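Local coordinates for protein dihydroneopterin triphosphate diphosphatase (Escherichia coli O157:H7, PDB 5U7F) that probably hydrolyses dihydroneopterin triphosphate to the monophosphate and pyrophosphate for folate biosynthesis, as a metal-dependent Nudix hydrolase that can also act on dATP, at residues C75-E80 with E100-L105; Y17-K22 with C104-H109. One frame throughout, in Å; residues are numbered along the deposited sequence.

Both interactions use strand 97-107, and each pairs it with one of its two neighbours in the mixed sheet. Interaction 1 pairs it antiparallel with the outermost strand 72-82. Interaction 2 pairs it in parallel with strand 10-18, near the end of both strands. The centres of the two contacts are about 17 Å apart, and both contacts are partly buried. Interaction 1 lies closer to the middle of the chain; a disulfide and an indole packed against helix 136-147 mark it. Interaction 2 starts as a regular ladder and runs out into exposed turns, where an imidazole-carboxylate bond takes over. Cys-104 and Leu-105 belong to both contacts.

Interaction 1. Residues C75-E80 with E100-L105; sequences CQRTVE and ESWFCL
Cys-75 and Cys-104 form a disulfide, SG to SG 2.1 Å, which ties residues 75-80 to 100-105 at one end of their pairing. Trp-102 lies alongside Arg-77, both pointing the same way. Arg-77 bends at chi2 and chi3, and its NH1 comes within 3.4 Å of Trp-102 CZ3. The guanidinium and indole planes are 61° apart, so the two do not stack flat. The same NH1 bonds to Gln-140 of helix 136-147. Val-79 crosses the indole at about a right angle, with CG2 3.8 Å from Trp-102 NE1. Glu-100 is extended, with CG anti to the backbone N (chi1 178°). Its OE1 accepts from Trp-102 NE1 at 2.9 Å, in the plane of the indole, and also bonds Ser-137 OG. This bond helps fix the ring rotation. On the other face, Thr-78 OG1 and Ser-101 OG share a hydrogen bond of 3.0 Å. Val-79 and Glu-100 are a hydrogen-bonded pair. On the Cys-75 side of Arg-77 the ladder is less regular, and a water bridges Arg-77 N and Trp-102 O. This is the antiparallel edge pair of the Nudix-fold mixed sheet, with helix 136-147 packed over Trp-102.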
loop_
_atom_site.group_PDB
_atom_site.type_symbol
_atom_site.label_atom_id
_atom_site.label_comp_id
_atom_site.label_asym_id
_atom_site.label_seq_id
_atom_site.Cartn_x
_atom_site.Cartn_y
_atom_site.Cartn_z
ATOM N N CYS A 75 3.766 -11.445 -2.128
ATOM C CA CYS A 75 2.755 -12.000 -3.025
ATOM C C CYS A 75 3.325 -12.551 -4.344
ATOM O O CYS A 75 2.589 -13.132 -5.134
ATOM C CB CYS A 75 1.725 -10.930 -3.357
ATOM S SG CYS A 75 0.712 -10.417 -1.960
ATOM N N GLN A 76 4.617 -12.341 -4.575
ATOM C CA GLN A 76 5.281 -12.718 -5.823
ATOM C C GLN A 76 4.497 -12.216 -7.032
ATOM O O GLN A 76 4.178 -12.975 -7.952
ATOM C CB GLN A 76 5.486 -14.245 -5.897
ATOM C CG GLN A 76 6.511 -14.803 -4.897
ATOM C CD GLN A 76 6.930 -16.241 -5.231
ATOM O OE1 GLN A 76 6.455 -16.824 -6.207
ATOM N NE2 GLN A 76 7.823 -16.810 -4.424
ATOM N N ARG A 77 4.196 -10.918 -7.012
ATOM C CA ARG A 77 3.603 -10.227 -8.142
ATOM C C ARG A 77 4.202 -8.828 -8.265
ATOM O O ARG A 77 4.432 -8.141 -7.263
ATOM C CB ARG A 77 2.081 -10.159 -8.002
ATOM C CG ARG A 77 1.416 -11.552 -8.137
ATOM C CD ARG A 77 0.173 -11.552 -9.018
ATOM N NE ARG A 77 0.380 -10.791 -10.246
ATOM C CZ ARG A 77 -0.575 -10.147 -10.912
ATOM N NH1 ARG A 77 -1.831 -10.163 -10.475
ATOM N NH2 ARG A 77 -0.272 -9.483 -12.021
ATOM N N THR A 78 4.470 -8.444 -9.508
ATOM C CA THR A 78 4.969 -7.115 -9.859
ATOM C C THR A 78 4.173 -6.643 -11.074
ATOM O O THR A 78 4.007 -7.393 -12.050
ATOM C CB THR A 78 6.480 -7.129 -10.193
ATOM O OG1 THR A 78 7.243 -7.408 -9.022
ATOM C CG2 THR A 78 6.947 -5.800 -10.730
ATOM N N VAL A 79 3.675 -5.407 -11.025
ATOM C CA VAL A 79 2.983 -4.810 -12.160
ATOM C C VAL A 79 3.620 -3.469 -12.465
ATOM O O VAL A 79 4.362 -2.943 -11.640
ATOM C CB VAL A 79 1.494 -4.632 -11.877
ATOM C CG1 VAL A 79 0.827 -6.004 -11.712
ATOM C CG2 VAL A 79 1.322 -3.759 -10.645
ATOM N N GLU A 80 3.321 -2.935 -13.643
ATOM C CA GLU A 80 3.809 -1.630 -14.074
ATOM C C GLU A 80 2.620 -0.809 -14.554
ATOM O O GLU A 80 1.752 -1.308 -15.256
ATOM C CB GLU A 80 4.848 -1.776 -15.172
ATOM C CG GLU A 80 5.440 -0.448 -15.608
ATOM C CD GLU A 80 6.305 -0.558 -16.860
ATOM O OE1 GLU A 80 7.346 -1.256 -16.812
ATOM O OE2 GLU A 80 5.943 0.053 -17.897
ATOM N N GLU A 100 5.574 -1.744 -9.412
ATOM C CA GLU A 100 5.069 -1.956 -8.064
ATOM C C GLU A 100 5.079 -3.433 -7.695
ATOM O O GLU A 100 4.489 -4.231 -8.423
ATOM C CB GLU A 100 3.641 -1.448 -7.969
ATOM C CG GLU A 100 2.936 -1.634 -6.637
ATOM C CD GLU A 100 1.476 -1.148 -6.710
ATOM O OE1 GLU A 100 0.609 -1.861 -7.284
ATOM O OE2 GLU A 100 1.197 -0.033 -6.208
ATOM N N SER A 101 5.698 -3.766 -6.569
ATOM C CA SER A 101 5.684 -5.149 -6.045
ATOM C C SER A 101 4.728 -5.307 -4.870
ATOM O O SER A 101 4.674 -4.442 -3.984
ATOM C CB SER A 101 7.110 -5.572 -5.650
ATOM O OG SER A 101 7.914 -5.572 -6.810
ATOM N N TRP A 102 4.001 -6.429 -4.841
ATOM C CA TRP A 102 2.874 -6.580 -3.913
ATOM C C TRP A 102 3.260 -7.430 -2.714
ATOM O O TRP A 102 3.930 -8.453 -2.856
ATOM C CB TRP A 102 1.649 -7.232 -4.595
ATOM C CG TRP A 102 0.999 -6.442 -5.660
ATOM C CD1 TRP A 102 1.283 -5.145 -6.022
ATOM C CD2 TRP A 102 -0.026 -6.885 -6.545
ATOM N NE1 TRP A 102 0.485 -4.765 -7.057
ATOM C CE2 TRP A 102 -0.331 -5.811 -7.397
ATOM C CE3 TRP A 102 -0.716 -8.091 -6.706
ATOM C CZ2 TRP A 102 -1.305 -5.892 -8.378
ATOM C CZ3 TRP A 102 -1.688 -8.168 -7.678
ATOM C CH2 TRP A 102 -1.962 -7.076 -8.519
ATOM N N PHE A 103 2.778 -7.010 -1.552
ATOM C CA PHE A 103 2.897 -7.763 -0.294
ATOM C C PHE A 103 1.521 -7.800 0.408
ATOM O O PHE A 103 0.631 -6.969 0.159
ATOM C CB PHE A 103 3.938 -7.130 0.628
ATOM C CG PHE A 103 5.328 -7.121 0.073
ATOM C CD1 PHE A 103 5.718 -6.161 -0.856
ATOM C CD2 PHE A 103 6.245 -8.076 0.464
ATOM C CE1 PHE A 103 7.006 -6.170 -1.371
ATOM C CE2 PHE A 103 7.540 -8.091 -0.056
ATOM C CZ PHE A 103 7.920 -7.150 -0.958
ATOM N N CYS A 104 1.354 -8.766 1.306
ATOM C CA CYS A 104 0.096 -8.958 2.027
ATOM C C CYS A 104 0.460 -8.977 3.509
ATOM O O CYS A 104 1.508 -9.490 3.882
ATOM C CB CYS A 104 -0.599 -10.261 1.567
ATOM S SG CYS A 104 -0.408 -10.605 -0.237
ATOM N N LEU A 105 -0.345 -8.338 4.347
ATOM C CA LEU A 105 -0.119 -8.374 5.787
ATOM C C LEU A 105 -1.443 -8.605 6.503
ATOM O O LEU A 105 -2.353 -7.784 6.467
ATOM C CB LEU A 105 0.555 -7.094 6.287
ATOM C CG LEU A 105 0.698 -6.977 7.811
ATOM C CD1 LEU A 105 1.595 -8.093 8.342
ATOM C CD2 LEU A 105 1.224 -5.625 8.216
HETATM O O HOH W 1 5.816 -9.333 -4.620
#

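Interaction 2. Residues Y17-K22 with C104-H109; sequences YAQDTK and CLALPH
Tyr-17 lays its ring over the backbone of Ala-106. Ala-106 CA is 4.2 Å from the ring centroid, over one face and offset toward the rim, which makes a CH-pi contact. Ala-106 CB lies 3.7 Å from Tyr-17 CZ. Tyr-17 CG stands between the backbone N and the carbonyl carbon (chi1 70°), and the end of the ring comes nearer to 104-109 than CB does. Val-146 of helix 136-147 also touches this tyrosine.

The backbones here are tightly joined as parallel strands. Tyr-17 N donates to Leu-105 O, and Leu-107 N donates to Tyr-17 O at 2.8 Å. Gln-19 N follows with a nearly straight bond to Leu-107 O, 2.7 Å long. On the other side of the sheet from Tyr-17 and Ala-106, Leu-107 is buried against Ile-63 and Leu-70. Ala-18 also points to that side, with CB 3.7 Å from His-109 C.

From the side chain of Gln-19 onward the contact is looser and more exposed. Residues 19-21 leave the strand in a turn of helical backbone angles. Gln-19 CB rests 3.4 Å from Leu-107 O. Lys-22 NZ bonds Gln-19 O, within the same turn. The last link across is His-109 ND1 to Asp-20 OD2 at 2.8 Å. The two side chains cross at about a right angle, with carboxylate and imidazole planes 78° apart. ND1 approaches OD2 from above the carboxylate plane, while OD2 lies at the edge of the imidazole.

The contact thus changes from regular backbone bonding and aromatic packing to one polar bond at the surface. With ND1 as donor, the carboxylate probably helps orient the imidazole and would tend to stabilise a positive charge on it, although solvent probably weakens that effect.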
loop_
_atom_site.group_PDB
_atom_site.type_symbol
_atom_site.label_atom_id
_atom_site.label_comp_id
_atom_site.label_asym_id
_atom_site.label_seq_id
_atom_site.Cartn_x
_atom_site.Cartn_y
_atom_site.Cartn_z
ATOM N N TYR A 17 -4.968 -6.340 5.980
ATOM C CA TYR A 17 -6.323 -6.803 6.212
ATOM C C TYR A 17 -6.393 -7.598 7.501
ATOM O O TYR A 17 -5.394 -8.061 8.012
ATOM C CB TYR A 17 -6.838 -7.633 5.049
ATOM C CG TYR A 17 -6.172 -8.995 4.889
ATOM C CD1 TYR A 17 -4.911 -9.116 4.329
ATOM C CD2 TYR A 17 -6.814 -10.154 5.316
ATOM C CE1 TYR A 17 -4.302 -10.355 4.185
ATOM C CE2 TYR A 17 -6.229 -11.382 5.178
ATOM C CZ TYR A 17 -4.969 -11.489 4.621
ATOM O OH TYR A 17 -4.380 -12.723 4.463
ATOM N N ALA A 18 -7.597 -7.666 8.060
ATOM C CA ALA A 18 -7.802 -8.407 9.285
ATOM C C ALA A 18 -8.199 -9.821 8.941
ATOM O O ALA A 18 -9.141 -10.031 8.183
ATOM C CB ALA A 18 -8.876 -7.760 10.138
ATOM N N GLN A 19 -7.516 -10.775 9.551
ATOM C CA GLN A 19 -7.809 -12.198 9.329
ATOM C C GLN A 19 -9.226 -12.624 9.753
ATOM O O GLN A 19 -9.885 -13.375 9.053
ATOM C CB GLN A 19 -6.799 -13.053 10.067
ATOM C CG GLN A 19 -6.968 -14.573 9.823
ATOM C CD GLN A 19 -6.886 -14.969 8.344
ATOM O OE1 GLN A 19 -6.164 -14.354 7.563
ATOM N NE2 GLN A 19 -7.619 -16.009 7.965
ATOM N N ASP A 20 -9.711 -12.156 10.891
ATOM C CA ASP A 20 -11.026 -12.619 11.330
ATOM C C ASP A 20 -12.189 -12.046 10.479
ATOM O O ASP A 20 -13.056 -12.802 10.058
ATOM C CB ASP A 20 -11.211 -12.318 12.819
ATOM C CG ASP A 20 -11.269 -10.830 13.131
ATOM O OD1 ASP A 20 -11.072 -10.001 12.208
ATOM O OD2 ASP A 20 -11.500 -10.500 14.317
ATOM N N THR A 21 -12.187 -10.742 10.168
ATOM C CA THR A 21 -13.294 -10.151 9.411
ATOM C C THR A 21 -13.060 -10.094 7.902
ATOM O O THR A 21 -14.006 -9.911 7.129
ATOM C CB THR A 21 -13.565 -8.722 9.834
ATOM O OG1 THR A 21 -12.396 -7.924 9.567
ATOM C CG2 THR A 21 -13.965 -8.653 11.324
ATOM N N LYS A 22 -11.793 -10.221 7.516
ATOM C CA LYS A 22 -11.352 -10.015 6.134
ATOM C C LYS A 22 -11.612 -8.586 5.678
ATOM O O LYS A 22 -11.704 -8.321 4.488
ATOM C CB LYS A 22 -12.037 -10.995 5.192
ATOM C CG LYS A 22 -11.781 -12.441 5.565
ATOM C CD LYS A 22 -10.284 -12.752 5.490
ATOM C CE LYS A 22 -10.026 -14.235 5.302
ATOM N NZ LYS A 22 -10.610 -15.042 6.415
ATOM N N CYS A 104 1.354 -8.766 1.306
ATOM C CA CYS A 104 0.096 -8.958 2.027
ATOM C C CYS A 104 0.460 -8.977 3.509
ATOM O O CYS A 104 1.508 -9.490 3.882
ATOM C CB CYS A 104 -0.599 -10.261 1.567
ATOM S SG CYS A 104 -0.408 -10.605 -0.237
ATOM N N LEU A 105 -0.345 -8.338 4.347
ATOM C CA LEU A 105 -0.119 -8.374 5.787
ATOM C C LEU A 105 -1.443 -8.605 6.503
ATOM O O LEU A 105 -2.353 -7.784 6.467
ATOM C CB LEU A 105 0.555 -7.094 6.287
ATOM C CG LEU A 105 0.698 -6.977 7.811
ATOM C CD1 LEU A 105 1.595 -8.093 8.342
ATOM C CD2 LEU A 105 1.224 -5.625 8.216
ATOM N N ALA A 106 -1.520 -9.759 7.157
ATOM C CA ALA A 106 -2.712 -10.193 7.850
ATOM C C ALA A 106 -2.548 -9.829 9.315
ATOM O O ALA A 106 -1.594 -10.263 9.936
ATOM C CB ALA A 106 -2.904 -11.686 7.678
ATOM N N LEU A 107 -3.431 -8.977 9.836
ATOM C CA LEU A 107 -3.490 -8.737 11.266
ATOM C C LEU A 107 -4.521 -9.686 11.853
ATOM O O LEU A 107 -5.441 -10.122 11.154
ATOM C CB LEU A 107 -3.861 -7.293 11.576
ATOM C CG LEU A 107 -2.986 -6.238 10.897
ATOM C CD1 LEU A 107 -3.496 -4.851 11.249
ATOM C CD2 LEU A 107 -1.512 -6.387 11.268
ATOM N N PRO A 108 -4.379 -10.026 13.138
ATOM C CA PRO A 108 -5.364 -10.974 13.658
ATOM C C PRO A 108 -6.760 -10.389 13.794
ATOM O O PRO A 108 -7.740 -11.116 13.613
ATOM C CB PRO A 108 -4.793 -11.363 15.036
ATOM C CG PRO A 108 -3.798 -10.322 15.372
ATOM C CD PRO A 108 -3.261 -9.808 14.072
ATOM N N HIS A 109 -6.836 -9.088 14.063
ATOM C CA HIS A 109 -8.094 -8.374 14.241
ATOM C C HIS A 109 -7.981 -6.973 13.640
ATOM O O HIS A 109 -6.881 -6.442 13.491
ATOM C CB HIS A 109 -8.468 -8.240 15.730
ATOM C CG HIS A 109 -8.545 -9.546 16.475
ATOM N ND1 HIS A 109 -9.661 -10.354 16.454
ATOM C CD2 HIS A 109 -7.641 -10.175 17.263
ATOM C CE1 HIS A 109 -9.443 -11.425 17.199
ATOM N NE2 HIS A 109 -8.223 -11.344 17.700
#